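Local coordinates for protein Rubredoxin\:oxygen oxidoreductase (Desulfovibrio gigas, PDB 1E5D) that reduces one oxygen molecule to two water molecules by a four-electron reaction, using a diiron centre and flavin mononucleotide, at residues 121-129 with 136-144; 193-201 with 327-335. All coordinates share one frame; numbering follows the deposited sequence.

Interaction 1. Residues 121-129 with 136-144; sequences VQVVKHGET and TVTFYETRM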
loop_
_atom_site.group_PDB
_atom_site.type_symbol
_atom_site.label_atom_id
_atom_site.label_comp_id
_atom_site.label_asym_id
_atom_site.label_seq_id
_atom_site.Cartn_x
_atom_site.Cartn_y
_atom_site.Cartn_z
ATOM N N VAL A 121 -12.911 2.182 39.413
ATOM C CA VAL A 121 -11.730 2.815 38.845
ATOM C C VAL A 121 -11.180 3.862 39.807
ATOM O O VAL A 121 -11.915 4.659 40.381
ATOM C CB VAL A 121 -12.044 3.462 37.486
ATOM C CG1 VAL A 121 -10.829 4.177 36.923
ATOM C CG2 VAL A 121 -12.550 2.404 36.516
ATOM N N GLN A 122 -9.870 3.854 39.987
ATOM C CA GLN A 122 -9.210 4.831 40.835
ATOM C C GLN A 122 -7.953 5.312 40.119
ATOM O O GLN A 122 -7.066 4.522 39.817
ATOM C CB GLN A 122 -8.852 4.256 42.203
ATOM C CG GLN A 122 -8.894 5.278 43.326
ATOM C CD GLN A 122 -7.652 5.315 44.189
ATOM O OE1 GLN A 122 -7.555 4.610 45.194
ATOM N NE2 GLN A 122 -6.683 6.145 43.812
ATOM N N VAL A 123 -7.909 6.603 39.842
ATOM C CA VAL A 123 -6.810 7.234 39.137
ATOM C C VAL A 123 -5.574 7.384 40.011
ATOM O O VAL A 123 -5.665 7.934 41.110
ATOM C CB VAL A 123 -7.240 8.635 38.644
ATOM C CG1 VAL A 123 -6.046 9.443 38.161
ATOM C CG2 VAL A 123 -8.298 8.470 37.564
ATOM N N VAL A 124 -4.435 6.913 39.522
ATOM C CA VAL A 124 -3.170 7.155 40.213
ATOM C C VAL A 124 -2.410 8.267 39.495
ATOM O O VAL A 124 -2.630 8.507 38.316
ATOM C CB VAL A 124 -2.302 5.895 40.318
ATOM C CG1 VAL A 124 -2.959 4.910 41.273
ATOM C CG2 VAL A 124 -2.087 5.249 38.960
ATOM N N LYS A 125 -1.549 8.950 40.224
ATOM C CA LYS A 125 -0.847 10.149 39.802
ATOM C C LYS A 125 0.639 9.867 39.627
ATOM O O LYS A 125 1.178 8.924 40.214
ATOM C CB LYS A 125 -1.064 11.249 40.836
ATOM C CG LYS A 125 -1.548 12.588 40.324
ATOM C CD LYS A 125 -2.125 13.416 41.466
ATOM C CE LYS A 125 -1.070 14.303 42.112
ATOM N NZ LYS A 125 -1.371 15.751 41.933
ATOM N N HIS A 126 1.306 10.673 38.801
ATOM C CA HIS A 126 2.727 10.416 38.556
ATOM C C HIS A 126 3.488 10.454 39.872
ATOM O O HIS A 126 3.443 11.439 40.609
ATOM C CB HIS A 126 3.286 11.421 37.546
ATOM C CG HIS A 126 4.762 11.289 37.315
ATOM N ND1 HIS A 126 5.326 10.253 36.599
ATOM C CD2 HIS A 126 5.801 12.062 37.711
ATOM C CE1 HIS A 126 6.640 10.399 36.565
ATOM N NE2 HIS A 126 6.958 11.494 37.236
ATOM N N GLY A 127 4.190 9.374 40.203
ATOM C CA GLY A 127 4.977 9.360 41.425
ATOM C C GLY A 127 4.210 8.810 42.608
ATOM O O GLY A 127 4.769 8.504 43.663
ATOM N N GLU A 128 2.893 8.658 42.470
ATOM C CA GLU A 128 2.126 8.120 43.599
ATOM C C GLU A 128 2.591 6.707 43.920
ATOM O O GLU A 128 3.027 5.962 43.043
ATOM C CB GLU A 128 0.641 8.156 43.293
ATOM C CG GLU A 128 -0.322 7.542 44.290
ATOM C CD GLU A 128 -1.750 7.989 43.983
ATOM O OE1 GLU A 128 -1.906 9.096 43.417
ATOM O OE2 GLU A 128 -2.722 7.263 44.281
ATOM N N THR A 129 2.495 6.365 45.202
ATOM C CA THR A 129 2.775 5.011 45.644
ATOM C C THR A 129 1.495 4.359 46.173
ATOM O O THR A 129 0.505 5.024 46.455
ATOM C CB THR A 129 3.820 4.916 46.765
ATOM O OG1 THR A 129 3.407 5.787 47.825
ATOM C CG2 THR A 129 5.180 5.369 46.268
ATOM N N THR A 136 5.468 -2.258 48.197
ATOM C CA THR A 136 4.790 -1.014 47.805
ATOM C C THR A 136 5.227 -0.614 46.399
ATOM O O THR A 136 6.410 -0.520 46.070
ATOM C CB THR A 136 5.003 0.099 48.843
ATOM O OG1 THR A 136 5.556 1.270 48.235
ATOM C CG2 THR A 136 5.990 -0.347 49.917
ATOM N N VAL A 137 4.252 -0.394 45.517
ATOM C CA VAL A 137 4.572 -0.094 44.122
ATOM C C VAL A 137 4.469 1.395 43.847
ATOM O O VAL A 137 3.669 2.101 44.467
ATOM C CB VAL A 137 3.655 -0.885 43.168
ATOM C CG1 VAL A 137 2.193 -0.600 43.465
ATOM C CG2 VAL A 137 3.991 -0.557 41.722
ATOM N N THR A 138 5.281 1.888 42.913
ATOM C CA THR A 138 5.241 3.313 42.579
ATOM C C THR A 138 4.902 3.544 41.113
ATOM O O THR A 138 5.428 2.876 40.220
ATOM C CB THR A 138 6.586 3.971 42.924
ATOM O OG1 THR A 138 6.788 3.852 44.339
ATOM C CG2 THR A 138 6.563 5.451 42.583
ATOM N N PHE A 139 4.005 4.493 40.846
ATOM C CA PHE A 139 3.516 4.711 39.493
ATOM C C PHE A 139 4.151 5.914 38.812
ATOM O O PHE A 139 4.153 7.016 39.360
ATOM C CB PHE A 139 1.993 4.919 39.492
ATOM C CG PHE A 139 1.236 3.721 40.038
ATOM C CD1 PHE A 139 1.400 2.472 39.468
ATOM C CD2 PHE A 139 0.378 3.857 41.112
ATOM C CE1 PHE A 139 0.714 1.375 39.957
ATOM C CE2 PHE A 139 -0.306 2.763 41.605
ATOM C CZ PHE A 139 -0.134 1.520 41.033
ATOM N N TYR A 140 4.666 5.686 37.600
ATOM C CA TYR A 140 5.199 6.806 36.826
ATOM C C TYR A 140 4.426 6.963 35.522
ATOM O O TYR A 140 4.018 5.987 34.890
ATOM C CB TYR A 140 6.699 6.637 36.566
ATOM C CG TYR A 140 7.508 6.729 37.839
ATOM C CD1 TYR A 140 7.597 7.932 38.534
ATOM C CD2 TYR A 140 8.172 5.622 38.348
ATOM C CE1 TYR A 140 8.333 8.028 39.701
ATOM C CE2 TYR A 140 8.908 5.711 39.515
ATOM C CZ TYR A 140 8.982 6.914 40.184
ATOM O OH TYR A 140 9.717 6.992 41.345
ATOM N N GLU A 141 4.226 8.221 35.134
ATOM C CA GLU A 141 3.522 8.494 33.886
ATOM C C GLU A 141 4.520 8.605 32.737
ATOM O O GLU A 141 5.611 9.156 32.867
ATOM C CB GLU A 141 2.691 9.766 33.995
ATOM C CG GLU A 141 1.563 9.692 35.013
ATOM C CD GLU A 141 0.660 10.909 34.961
ATOM O OE1 GLU A 141 1.112 11.991 34.532
ATOM O OE2 GLU A 141 -0.516 10.775 35.352
ATOM N N THR A 142 4.103 8.058 31.604
ATOM C CA THR A 142 4.923 8.015 30.403
ATOM C C THR A 142 4.061 8.356 29.193
ATOM O O THR A 142 4.020 7.596 28.229
ATOM C CB THR A 142 5.579 6.637 30.225
ATOM O OG1 THR A 142 4.650 5.591 30.548
ATOM C CG2 THR A 142 6.739 6.465 31.198
ATOM N N ARG A 143 3.376 9.498 29.276
ATOM C CA ARG A 143 2.490 9.941 28.209
ATOM C C ARG A 143 3.204 9.896 26.854
ATOM O O ARG A 143 4.399 10.187 26.800
ATOM C CB ARG A 143 1.939 11.340 28.478
ATOM C CG ARG A 143 1.750 11.673 29.945
ATOM C CD ARG A 143 0.306 11.890 30.352
ATOM N NE ARG A 143 -0.044 13.285 30.548
ATOM C CZ ARG A 143 -0.564 13.904 31.593
ATOM N NH1 ARG A 143 -0.867 13.277 32.722
ATOM N NH2 ARG A 143 -0.799 15.215 31.522
ATOM N N MET A 144 2.453 9.531 25.827
ATOM C CA MET A 144 2.840 9.354 24.443
ATOM C C MET A 144 3.945 8.313 24.268
ATOM O O MET A 144 4.737 8.377 23.333
ATOM C CB MET A 144 3.296 10.676 23.810
ATOM C CG MET A 144 2.193 11.731 23.822
ATOM S SD MET A 144 0.550 11.012 23.659
ATOM C CE MET A 144 0.634 10.381 21.983
#
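His126 lies against Tyr140 and Glu141, its side chain running from Glu141 at CB and ND1 to Tyr140 at the ring's far end. CB packs on Glu141 CG at 3.5 Å. Next comes CG, anti to the backbone N (chi1 176°), which swings the ring across the chain of 136-144. ND1 therefore takes the backbone N-H of Glu141, with N to ND1 at 2.7 Å; the donor lies at the ring edge, near its plane, and the bond is almost straight (173°). This use of ND1 as acceptor is consistent with a neutral ring protonated at NE2. CE1 reaches Tyr140 CD1 at 3.3 Å, at the edge of the tyrosine ring, and the tip, NE2, stays 3.8 Å from that same CD1. The two rings are tilted 59° to each other.

Here the chain crosses from one sheet of the metallo-beta-lactamase sandwich to the other: 121-124 is the outermost strand of one, and 136-141 belongs to the other. A type II turn from Lys125 to Glu128 makes the change, with Gly127 at its positive-phi corner. Gly127 N donates to Phe139 O, and Glu128 O accepts from Phe139 N at 2.8 Å, so Phe139 grips the turn through both backbone polar atoms. Thr129 and Thr138 then form an antiparallel non-hydrogen-bonded pair, their side chains abreast on the same face. Between the sheets the Phe139 ring stands across Val124, CE2 lying 3.4 Å from Val124 CG1, while Met151 and Phe101 also touch this valine. Glu141 OE1 bridges to Arg143 NH1 at 3.0 Å.

Interaction 2. Residues 193-201 with 327-335; sequences YYANIVNPY and QYIKGLRPQ. With OXY (oxygen molecule), chain E.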
loop_
_atom_site.group_PDB
_atom_site.type_symbol
_atom_site.label_atom_id
_atom_site.label_comp_id
_atom_site.label_asym_id
_atom_site.label_seq_id
_atom_site.Cartn_x
_atom_site.Cartn_y
_atom_site.Cartn_z
ATOM N N TYR A 193 10.601 -3.101 16.954
ATOM C CA TYR A 193 9.475 -2.646 17.754
ATOM C C TYR A 193 9.530 -1.134 17.929
ATOM O O TYR A 193 8.553 -0.430 17.655
ATOM C CB TYR A 193 9.452 -3.367 19.109
ATOM C CG TYR A 193 8.184 -2.981 19.848
ATOM C CD1 TYR A 193 6.987 -3.610 19.546
ATOM C CD2 TYR A 193 8.191 -1.991 20.820
ATOM C CE1 TYR A 193 5.826 -3.262 20.210
ATOM C CE2 TYR A 193 7.031 -1.636 21.488
ATOM C CZ TYR A 193 5.855 -2.278 21.177
ATOM O OH TYR A 193 4.692 -1.938 21.827
ATOM N N TYR A 194 10.669 -0.602 18.375
ATOM C CA TYR A 194 10.769 0.840 18.561
ATOM C C TYR A 194 10.451 1.593 17.271
ATOM O O TYR A 194 9.664 2.540 17.278
ATOM C CB TYR A 194 12.170 1.276 19.042
ATOM C CG TYR A 194 12.204 2.727 19.476
ATOM C CD1 TYR A 194 11.903 3.061 20.791
ATOM C CD2 TYR A 194 12.523 3.764 18.606
ATOM C CE1 TYR A 194 11.924 4.377 21.212
ATOM C CE2 TYR A 194 12.545 5.080 19.015
ATOM C CZ TYR A 194 12.245 5.385 20.325
ATOM O OH TYR A 194 12.259 6.692 20.756
ATOM N N ALA A 195 11.114 1.190 16.194
ATOM C CA ALA A 195 11.064 1.962 14.958
ATOM C C ALA A 195 9.646 2.133 14.430
ATOM O O ALA A 195 9.350 3.173 13.832
ATOM C CB ALA A 195 11.948 1.317 13.893
ATOM N N ASN A 196 8.800 1.128 14.652
ATOM C CA ASN A 196 7.454 1.171 14.080
ATOM C C ASN A 196 6.351 1.606 15.020
ATOM O O ASN A 196 5.199 1.685 14.571
ATOM C CB ASN A 196 7.118 -0.217 13.506
ATOM C CG ASN A 196 7.902 -0.380 12.209
ATOM O OD1 ASN A 196 7.489 0.150 11.175
ATOM N ND2 ASN A 196 9.016 -1.089 12.310
ATOM N N ILE A 197 6.624 1.910 16.291
ATOM C CA ILE A 197 5.528 2.463 17.089
ATOM C C ILE A 197 5.945 3.591 18.025
ATOM O O ILE A 197 5.168 4.524 18.242
ATOM C CB ILE A 197 4.841 1.371 17.927
ATOM C CG1 ILE A 197 3.754 1.933 18.847
ATOM C CG2 ILE A 197 5.863 0.562 18.690
ATOM C CD1 ILE A 197 2.406 1.268 18.650
ATOM N N VAL A 198 7.141 3.551 18.596
ATOM C CA VAL A 198 7.542 4.597 19.532
ATOM C C VAL A 198 8.286 5.743 18.856
ATOM O O VAL A 198 8.346 6.841 19.417
ATOM C CB VAL A 198 8.441 4.031 20.651
ATOM C CG1 VAL A 198 8.693 5.086 21.713
ATOM C CG2 VAL A 198 7.807 2.802 21.280
ATOM N N ASN A 199 8.861 5.531 17.683
ATOM C CA ASN A 199 9.719 6.503 17.036
ATOM C C ASN A 199 9.192 7.927 16.991
ATOM O O ASN A 199 9.936 8.874 17.280
ATOM C CB ASN A 199 10.012 6.082 15.587
ATOM C CG ASN A 199 11.372 6.636 15.186
ATOM O OD1 ASN A 199 12.402 6.055 15.527
ATOM N ND2 ASN A 199 11.344 7.758 14.477
ATOM N N PRO A 200 7.943 8.184 16.645
ATOM C CA PRO A 200 7.495 9.588 16.629
ATOM C C PRO A 200 7.609 10.251 17.999
ATOM O O PRO A 200 7.613 11.486 18.068
ATOM C CB PRO A 200 6.027 9.500 16.209
ATOM C CG PRO A 200 5.642 8.086 16.510
ATOM C CD PRO A 200 6.877 7.264 16.237
ATOM N N TYR A 201 7.708 9.484 19.075
ATOM C CA TYR A 201 7.819 10.035 20.424
ATOM C C TYR A 201 9.215 9.845 20.993
ATOM O O TYR A 201 9.429 9.563 22.166
ATOM C CB TYR A 201 6.762 9.402 21.339
ATOM C CG TYR A 201 5.417 9.351 20.640
ATOM C CD1 TYR A 201 4.660 10.507 20.514
ATOM C CD2 TYR A 201 4.933 8.162 20.116
ATOM C CE1 TYR A 201 3.435 10.476 19.880
ATOM C CE2 TYR A 201 3.709 8.124 19.479
ATOM C CZ TYR A 201 2.973 9.283 19.368
ATOM O OH TYR A 201 1.753 9.251 18.731
ATOM N N GLN A 327 3.748 7.545 3.496
ATOM C CA GLN A 327 2.769 7.922 4.514
ATOM C C GLN A 327 3.153 7.298 5.857
ATOM O O GLN A 327 3.219 7.969 6.876
ATOM C CB GLN A 327 1.342 7.499 4.164
ATOM C CG GLN A 327 0.297 7.994 5.167
ATOM C CD GLN A 327 0.337 9.513 5.273
ATOM O OE1 GLN A 327 0.007 10.196 4.301
ATOM N NE2 GLN A 327 0.752 10.031 6.427
ATOM N N TYR A 328 3.411 5.993 5.823
ATOM C CA TYR A 328 3.782 5.280 7.041
ATOM C C TYR A 328 4.989 5.955 7.676
ATOM O O TYR A 328 5.009 6.250 8.862
ATOM C CB TYR A 328 4.117 3.831 6.733
ATOM C CG TYR A 328 4.400 2.970 7.936
ATOM C CD1 TYR A 328 3.361 2.575 8.765
ATOM C CD2 TYR A 328 5.683 2.535 8.247
ATOM C CE1 TYR A 328 3.591 1.783 9.869
ATOM C CE2 TYR A 328 5.918 1.738 9.359
ATOM C CZ TYR A 328 4.869 1.364 10.169
ATOM O OH TYR A 328 5.076 0.575 11.275
ATOM N N ILE A 329 5.986 6.196 6.829
ATOM C CA ILE A 329 7.256 6.710 7.336
ATOM C C ILE A 329 7.113 8.117 7.895
ATOM O O ILE A 329 7.626 8.423 8.972
ATOM C CB ILE A 329 8.332 6.682 6.244
ATOM C CG1 ILE A 329 8.657 5.263 5.759
ATOM C CG2 ILE A 329 9.580 7.392 6.721
ATOM C CD1 ILE A 329 9.701 5.288 4.659
ATOM N N LYS A 330 6.396 8.968 7.166
ATOM C CA LYS A 330 6.225 10.343 7.619
ATOM C C LYS A 330 5.646 10.397 9.031
ATOM O O LYS A 330 6.054 11.223 9.848
ATOM C CB LYS A 330 5.337 11.103 6.637
ATOM C CG LYS A 330 4.885 12.467 7.130
ATOM C CD LYS A 330 4.118 13.169 6.017
ATOM C CE LYS A 330 3.558 14.510 6.478
ATOM N NZ LYS A 330 4.468 15.620 6.068
ATOM N N GLY A 331 4.696 9.513 9.320
ATOM C CA GLY A 331 4.056 9.489 10.620
ATOM C C GLY A 331 5.034 9.103 11.713
ATOM O O GLY A 331 4.897 9.501 12.870
ATOM N N LEU A 332 6.051 8.305 11.371
ATOM C CA LEU A 332 6.927 7.831 12.445
ATOM C C LEU A 332 8.033 8.827 12.763
ATOM O O LEU A 332 8.866 8.593 13.635
ATOM C CB LEU A 332 7.479 6.460 12.048
ATOM C CG LEU A 332 6.424 5.343 12.171
ATOM C CD1 LEU A 332 6.897 4.085 11.462
ATOM C CD2 LEU A 332 6.103 5.068 13.632
ATOM N N ARG A 333 8.012 9.924 12.032
ATOM C CA ARG A 333 8.903 11.060 12.146
ATOM C C ARG A 333 10.371 10.698 12.305
ATOM O O ARG A 333 10.996 11.075 13.301
ATOM C CB ARG A 333 8.459 11.918 13.343
ATOM C CG ARG A 333 7.003 12.337 13.273
ATOM C CD ARG A 333 6.555 12.943 14.596
ATOM N NE ARG A 333 5.305 13.677 14.420
ATOM C CZ ARG A 333 4.605 14.271 15.371
ATOM N NH1 ARG A 333 5.003 14.249 16.637
ATOM N NH2 ARG A 333 3.478 14.905 15.061
ATOM N N PRO A 334 10.971 10.003 11.353
ATOM C CA PRO A 334 12.417 9.745 11.417
ATOM C C PRO A 334 13.201 11.051 11.338
ATOM O O PRO A 334 12.856 11.965 10.580
ATOM C CB PRO A 334 12.681 8.902 10.171
ATOM C CG PRO A 334 11.545 9.207 9.257
ATOM C CD PRO A 334 10.352 9.420 10.152
ATOM N N GLN A 335 14.263 11.153 12.128
ATOM C CA GLN A 335 15.059 12.365 12.249
ATOM C C GLN A 335 16.468 12.192 11.694
ATOM O O GLN A 335 16.952 11.073 11.539
ATOM C CB GLN A 335 15.195 12.779 13.721
ATOM C CG GLN A 335 13.888 12.945 14.474
ATOM C CD GLN A 335 13.096 14.144 13.989
ATOM O OE1 GLN A 335 12.036 14.012 13.369
ATOM N NE2 GLN A 335 13.604 15.343 14.270
HETATM O O1 OXY E . 1.509 -2.274 21.102
HETATM O O2 OXY E . 1.186 -1.823 20.039
HETATM O O HOH W 1 11.253 10.483 15.954
#
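Leu332 and Pro200 run abreast, with Leu332 CD2 3.5 Å from Pro200 CD. The other leucine methyl, CD1, rests on the backbone of the turning helix end, 3.5 Å from Ala195 O. Asn199 faces the same residue from its polar side: with its CG roughly anti to the backbone N (chi1 -151°), ND2 donates to Leu332 O at 2.7 Å, nearly straight at 168°, the acceptor close to the amide plane. ND2 also bonds to Gln249. The contact joins the C-terminal end of helix 183-198, in the lactamase domain, to the end of helix 320-331 in the flavodoxin domain, and a water donating to both Asn199 O and Arg333 O adds a water-mediated link. Arg333, extended from CG to NE, runs past Pro200, with CD 3.8 Å from Pro200 CB. Asn196 stands roughly perpendicular to Tyr328, its amide nearly coplanar with the ring; the hydroxyl donates to OD1, though the modelled place of OD1 is less sure. Away from this interface, Tyr193 OH bonds weakly to O1 of the oxygen molecule at 3.3 Å, and Ile197 CD1 borders the same pocket.

Overall arrangement
Interaction 1 is complete before the first segment of interaction 2 begins; the centres lie about 26 Å apart. Interaction 1 stays within the lactamase domain, where it ties its two sheets together about 23 Å from the centre of the chain. Interaction 2, about 8 Å from that centre, spans the boundary to the flavodoxin domain. They meet where Met144 packs on Tyr201, and both of these residues also touch Trp347 of the second subunit. The diiron site lies close to interaction 2, the Ile197 side chain being about 5 Å from it; the Glu141 side chain of interaction 1 is about 12 Å from that of the iron ligand His79. Ile197 also reaches His146 and a bound FMN, consistent with this family's head-to-tail dimer, which brings flavin and iron together.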